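Local structure of LbaCas13a H328A (C2c2) (Lachnospiraceae bacterium NK4A179, 5WLH) at residues 1018-1029 with 1062-1073. The protein binds pre-crRNA and, as a CRISPR-Cas13a effector, probably processes it and uses the resulting guide to recognise and cleave RNA. Residues are numbered along the deposited sequence; the frame is centred on the assembly and turned at random.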
# COMPACT_ATOMS: atom_id res chain seq x y z
N SER A 1018 -27.76 -9.83 -39.35
CA SER A 1018 -28.91 -8.95 -39.32
C SER A 1018 -28.48 -7.49 -39.43
O SER A 1018 -27.36 -7.12 -39.10
CB SER A 1018 -29.69 -9.16 -38.02
OG SER A 1018 -29.07 -8.45 -36.97
N ASP A 1019 -29.40 -6.66 -39.93
CA ASP A 1019 -29.12 -5.23 -40.04
C ASP A 1019 -29.14 -4.59 -38.66
O ASP A 1019 -30.01 -4.87 -37.84
CB ASP A 1019 -30.14 -4.55 -40.95
CG ASP A 1019 -29.71 -4.56 -42.41
OD1 ASP A 1019 -28.91 -5.43 -42.79
OD2 ASP A 1019 -30.18 -3.69 -43.17
N ALA A 1020 -28.15 -3.72 -38.40
CA ALA A 1020 -28.07 -2.98 -37.15
C ALA A 1020 -28.65 -1.57 -37.30
O ALA A 1020 -29.57 -1.21 -36.57
CB ALA A 1020 -26.61 -2.92 -36.67
N VAL A 1021 -28.11 -0.79 -38.23
CA VAL A 1021 -28.60 0.55 -38.53
C VAL A 1021 -28.42 0.82 -40.02
O VAL A 1021 -27.31 0.71 -40.54
CB VAL A 1021 -27.88 1.63 -37.69
CG1 VAL A 1021 -27.88 2.98 -38.40
CG2 VAL A 1021 -28.54 1.77 -36.34
N ASN A 1022 -29.51 1.16 -40.71
CA ASN A 1022 -29.46 1.49 -42.14
C ASN A 1022 -28.84 0.31 -42.88
O ASN A 1022 -29.32 -0.82 -42.72
CB ASN A 1022 -28.76 2.83 -42.32
CG ASN A 1022 -29.68 4.01 -42.07
OD1 ASN A 1022 -30.83 3.84 -41.69
ND2 ASN A 1022 -29.17 5.21 -42.30
N ASP A 1023 -27.78 0.51 -43.67
CA ASP A 1023 -27.08 -0.60 -44.30
C ASP A 1023 -25.94 -1.14 -43.44
O ASP A 1023 -25.07 -1.84 -43.96
CB ASP A 1023 -26.55 -0.18 -45.68
CG ASP A 1023 -25.99 1.22 -45.68
OD1 ASP A 1023 -25.06 1.51 -44.89
OD2 ASP A 1023 -26.48 2.04 -46.49
N GLN A 1024 -25.93 -0.80 -42.15
CA GLN A 1024 -24.94 -1.34 -41.22
C GLN A 1024 -25.52 -2.59 -40.58
O GLN A 1024 -26.55 -2.52 -39.90
CB GLN A 1024 -24.57 -0.33 -40.14
CG GLN A 1024 -23.35 -0.67 -39.29
CD GLN A 1024 -22.22 -1.32 -40.06
OE1 GLN A 1024 -21.37 -0.63 -40.63
NE2 GLN A 1024 -22.17 -2.65 -40.04
N LYS A 1025 -24.85 -3.71 -40.78
CA LYS A 1025 -25.19 -4.95 -40.11
C LYS A 1025 -24.36 -5.10 -38.83
O LYS A 1025 -23.28 -4.52 -38.69
CB LYS A 1025 -24.98 -6.14 -41.03
CG LYS A 1025 -25.69 -5.99 -42.37
CD LYS A 1025 -26.14 -7.32 -42.92
CE LYS A 1025 -25.05 -8.37 -42.82
NZ LYS A 1025 -25.46 -9.65 -43.47
N VAL A 1026 -24.90 -5.88 -37.90
CA VAL A 1026 -24.27 -6.05 -36.58
C VAL A 1026 -22.80 -6.43 -36.74
O VAL A 1026 -21.91 -5.73 -36.24
CB VAL A 1026 -25.04 -7.10 -35.76
CG1 VAL A 1026 -24.22 -7.55 -34.55
CG2 VAL A 1026 -26.40 -6.55 -35.33
N ALA A 1027 -22.53 -7.52 -37.45
CA ALA A 1027 -21.17 -8.01 -37.69
C ALA A 1027 -20.52 -8.26 -36.33
O ALA A 1027 -21.12 -8.97 -35.51
CB ALA A 1027 -20.42 -7.04 -38.61
N LEU A 1028 -19.32 -7.73 -36.07
CA LEU A 1028 -18.66 -7.76 -34.77
C LEU A 1028 -18.24 -9.16 -34.33
O LEU A 1028 -17.05 -9.41 -34.12
CB LEU A 1028 -19.57 -7.12 -33.71
CG LEU A 1028 -19.72 -5.60 -33.82
CD1 LEU A 1028 -20.68 -5.06 -32.78
CD2 LEU A 1028 -18.36 -4.93 -33.71
N TYR A 1029 -19.19 -10.07 -34.17
CA TYR A 1029 -18.97 -11.28 -33.39
C TYR A 1029 -18.80 -12.54 -34.24
O TYR A 1029 -18.71 -13.64 -33.67
CB TYR A 1029 -20.12 -11.47 -32.41
CG TYR A 1029 -20.35 -10.23 -31.56
CD1 TYR A 1029 -19.43 -9.84 -30.61
CD2 TYR A 1029 -21.48 -9.44 -31.76
CE1 TYR A 1029 -19.63 -8.70 -29.84
CE2 TYR A 1029 -21.68 -8.30 -30.99
CZ TYR A 1029 -20.75 -7.93 -30.04
OH TYR A 1029 -20.96 -6.80 -29.28
N ARG A 1062 -28.67 -5.36 -28.62
CA ARG A 1062 -28.79 -4.77 -29.95
C ARG A 1062 -28.68 -3.25 -29.88
O ARG A 1062 -27.94 -2.62 -30.65
CB ARG A 1062 -30.11 -5.19 -30.60
CG ARG A 1062 -30.34 -4.59 -31.98
CD ARG A 1062 -31.58 -5.18 -32.64
NE ARG A 1062 -31.34 -6.52 -33.19
CZ ARG A 1062 -30.72 -6.75 -34.34
NH1 ARG A 1062 -30.26 -5.75 -35.08
NH2 ARG A 1062 -30.56 -8.00 -34.76
N SER A 1063 -29.40 -2.63 -28.94
CA SER A 1063 -29.41 -1.17 -28.86
C SER A 1063 -28.03 -0.62 -28.53
O SER A 1063 -27.70 0.50 -28.95
CB SER A 1063 -30.45 -0.69 -27.84
OG SER A 1063 -30.12 -1.09 -26.53
N ASP A 1064 -27.22 -1.38 -27.78
CA ASP A 1064 -25.82 -1.01 -27.60
C ASP A 1064 -25.09 -0.97 -28.93
O ASP A 1064 -24.36 -0.03 -29.23
CB ASP A 1064 -25.13 -2.00 -26.66
CG ASP A 1064 -25.59 -1.88 -25.22
OD1 ASP A 1064 -25.98 -0.77 -24.80
OD2 ASP A 1064 -25.55 -2.91 -24.50
N ILE A 1065 -25.26 -2.03 -29.73
CA ILE A 1065 -24.58 -2.12 -31.02
C ILE A 1065 -25.11 -1.05 -31.96
O ILE A 1065 -24.35 -0.45 -32.74
CB ILE A 1065 -24.76 -3.53 -31.60
CG1 ILE A 1065 -24.12 -4.57 -30.66
CG2 ILE A 1065 -24.16 -3.63 -32.98
CD1 ILE A 1065 -24.67 -5.95 -30.82
N VAL A 1066 -26.40 -0.76 -31.88
CA VAL A 1066 -26.98 0.35 -32.64
C VAL A 1066 -26.31 1.66 -32.25
O VAL A 1066 -25.85 2.42 -33.11
CB VAL A 1066 -28.50 0.39 -32.41
CG1 VAL A 1066 -29.09 1.71 -32.90
CG2 VAL A 1066 -29.16 -0.81 -33.07
N GLU A 1067 -26.23 1.93 -30.94
CA GLU A 1067 -25.62 3.17 -30.48
C GLU A 1067 -24.14 3.23 -30.85
O GLU A 1067 -23.62 4.30 -31.21
CB GLU A 1067 -25.82 3.31 -28.97
CG GLU A 1067 -25.27 4.60 -28.35
CD GLU A 1067 -26.08 5.84 -28.70
OE1 GLU A 1067 -27.09 5.72 -29.44
OE2 GLU A 1067 -25.72 6.94 -28.22
N TYR A 1068 -23.44 2.09 -30.77
CA TYR A 1068 -22.05 2.03 -31.20
C TYR A 1068 -21.89 2.48 -32.65
O TYR A 1068 -21.04 3.32 -32.96
CB TYR A 1068 -21.52 0.60 -31.01
CG TYR A 1068 -20.21 0.31 -31.71
CD1 TYR A 1068 -19.01 0.73 -31.16
CD2 TYR A 1068 -20.18 -0.40 -32.90
CE1 TYR A 1068 -17.81 0.47 -31.80
CE2 TYR A 1068 -18.99 -0.66 -33.54
CZ TYR A 1068 -17.80 -0.22 -32.98
OH TYR A 1068 -16.60 -0.48 -33.61
N TYR A 1069 -22.73 1.95 -33.54
CA TYR A 1069 -22.63 2.32 -34.95
C TYR A 1069 -23.04 3.77 -35.17
O TYR A 1069 -22.41 4.47 -35.98
CB TYR A 1069 -23.49 1.38 -35.79
CG TYR A 1069 -22.83 0.04 -36.00
CD1 TYR A 1069 -21.54 -0.03 -36.53
CD2 TYR A 1069 -23.47 -1.13 -35.67
CE1 TYR A 1069 -20.93 -1.25 -36.73
CE2 TYR A 1069 -22.85 -2.36 -35.86
CZ TYR A 1069 -21.59 -2.41 -36.38
OH TYR A 1069 -20.98 -3.63 -36.57
N LYS A 1070 -24.07 4.24 -34.46
CA LYS A 1070 -24.50 5.63 -34.63
C LYS A 1070 -23.41 6.61 -34.22
O LYS A 1070 -23.18 7.61 -34.90
CB LYS A 1070 -25.78 5.89 -33.82
CG LYS A 1070 -27.05 5.27 -34.41
CD LYS A 1070 -28.28 5.76 -33.65
CE LYS A 1070 -29.57 5.12 -34.16
NZ LYS A 1070 -30.06 5.71 -35.43
N LEU A 1071 -22.73 6.34 -33.10
CA LEU A 1071 -21.65 7.21 -32.67
C LEU A 1071 -20.41 7.03 -33.54
O LEU A 1071 -19.64 7.98 -33.73
CB LEU A 1071 -21.31 6.95 -31.20
CG LEU A 1071 -22.31 7.53 -30.21
CD1 LEU A 1071 -22.24 6.77 -28.89
CD2 LEU A 1071 -22.04 9.00 -29.99
N LYS A 1072 -20.20 5.81 -34.06
CA LYS A 1072 -19.16 5.59 -35.06
C LYS A 1072 -19.34 6.56 -36.22
O LYS A 1072 -18.42 7.31 -36.58
CB LYS A 1072 -19.21 4.13 -35.53
CG LYS A 1072 -18.01 3.60 -36.37
CD LYS A 1072 -17.76 4.34 -37.71
CE LYS A 1072 -18.95 4.23 -38.69
NZ LYS A 1072 -18.63 4.85 -40.00
N LYS A 1073 -20.54 6.57 -36.82
CA LYS A 1073 -20.83 7.47 -37.94
C LYS A 1073 -20.58 8.92 -37.55
O LYS A 1073 -19.85 9.64 -38.24
CB LYS A 1073 -22.29 7.29 -38.39
CG LYS A 1073 -22.47 6.53 -39.71
CD LYS A 1073 -23.94 6.45 -40.12
CE LYS A 1073 -24.73 5.50 -39.21
NZ LYS A 1073 -24.32 4.07 -39.34
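I1065 meets V1026, L1028 and Y1029 at the apolar centre. Its CD1 touches the ring edge of Y1029 at CE2, 3.8 Å away, and also lies against V1026 CG1. Its CG2 packs on L1028 CD1. Next to it the Y1069 ring is held between two groups. Y1068 CD2 lies over one face, and Q1024 CG covers the other, 3.3 Å from the ring centroid, a CH-pi contact. Q1024 CG is anti to the backbone N (chi1 -168°), and the bend at chi2 lays the amide nearly flat on the ring, 12° between planes. Q1024 NE2 is tied to K1025 O at 2.6 Å, which helps fix the stacked amide. A1020 CB touches Y1069 CD2. On the turn of I1065, V1021 CG2 presses tightly on V1066 CG1 at 3.5 Å. Y1069 OH points at V1026 O, but the modelled separation is too short to be trusted in detail. At the polar edge, R1062 NH2 gives S1018 OG a nearly straight bond (2.7 Å, 171°) in the guanidinium plane. R1062 NH1 makes a weak bond to D1019 O, and R1062 NE forms a salt bridge with E1002. Strands 1019-1021 and 1024-1025 form a small beta hairpin with a type II' turn, V1021 to Q1024, and a classic bulge, where A1020 and V1021 face Q1024; it packs on helix 1062-1075.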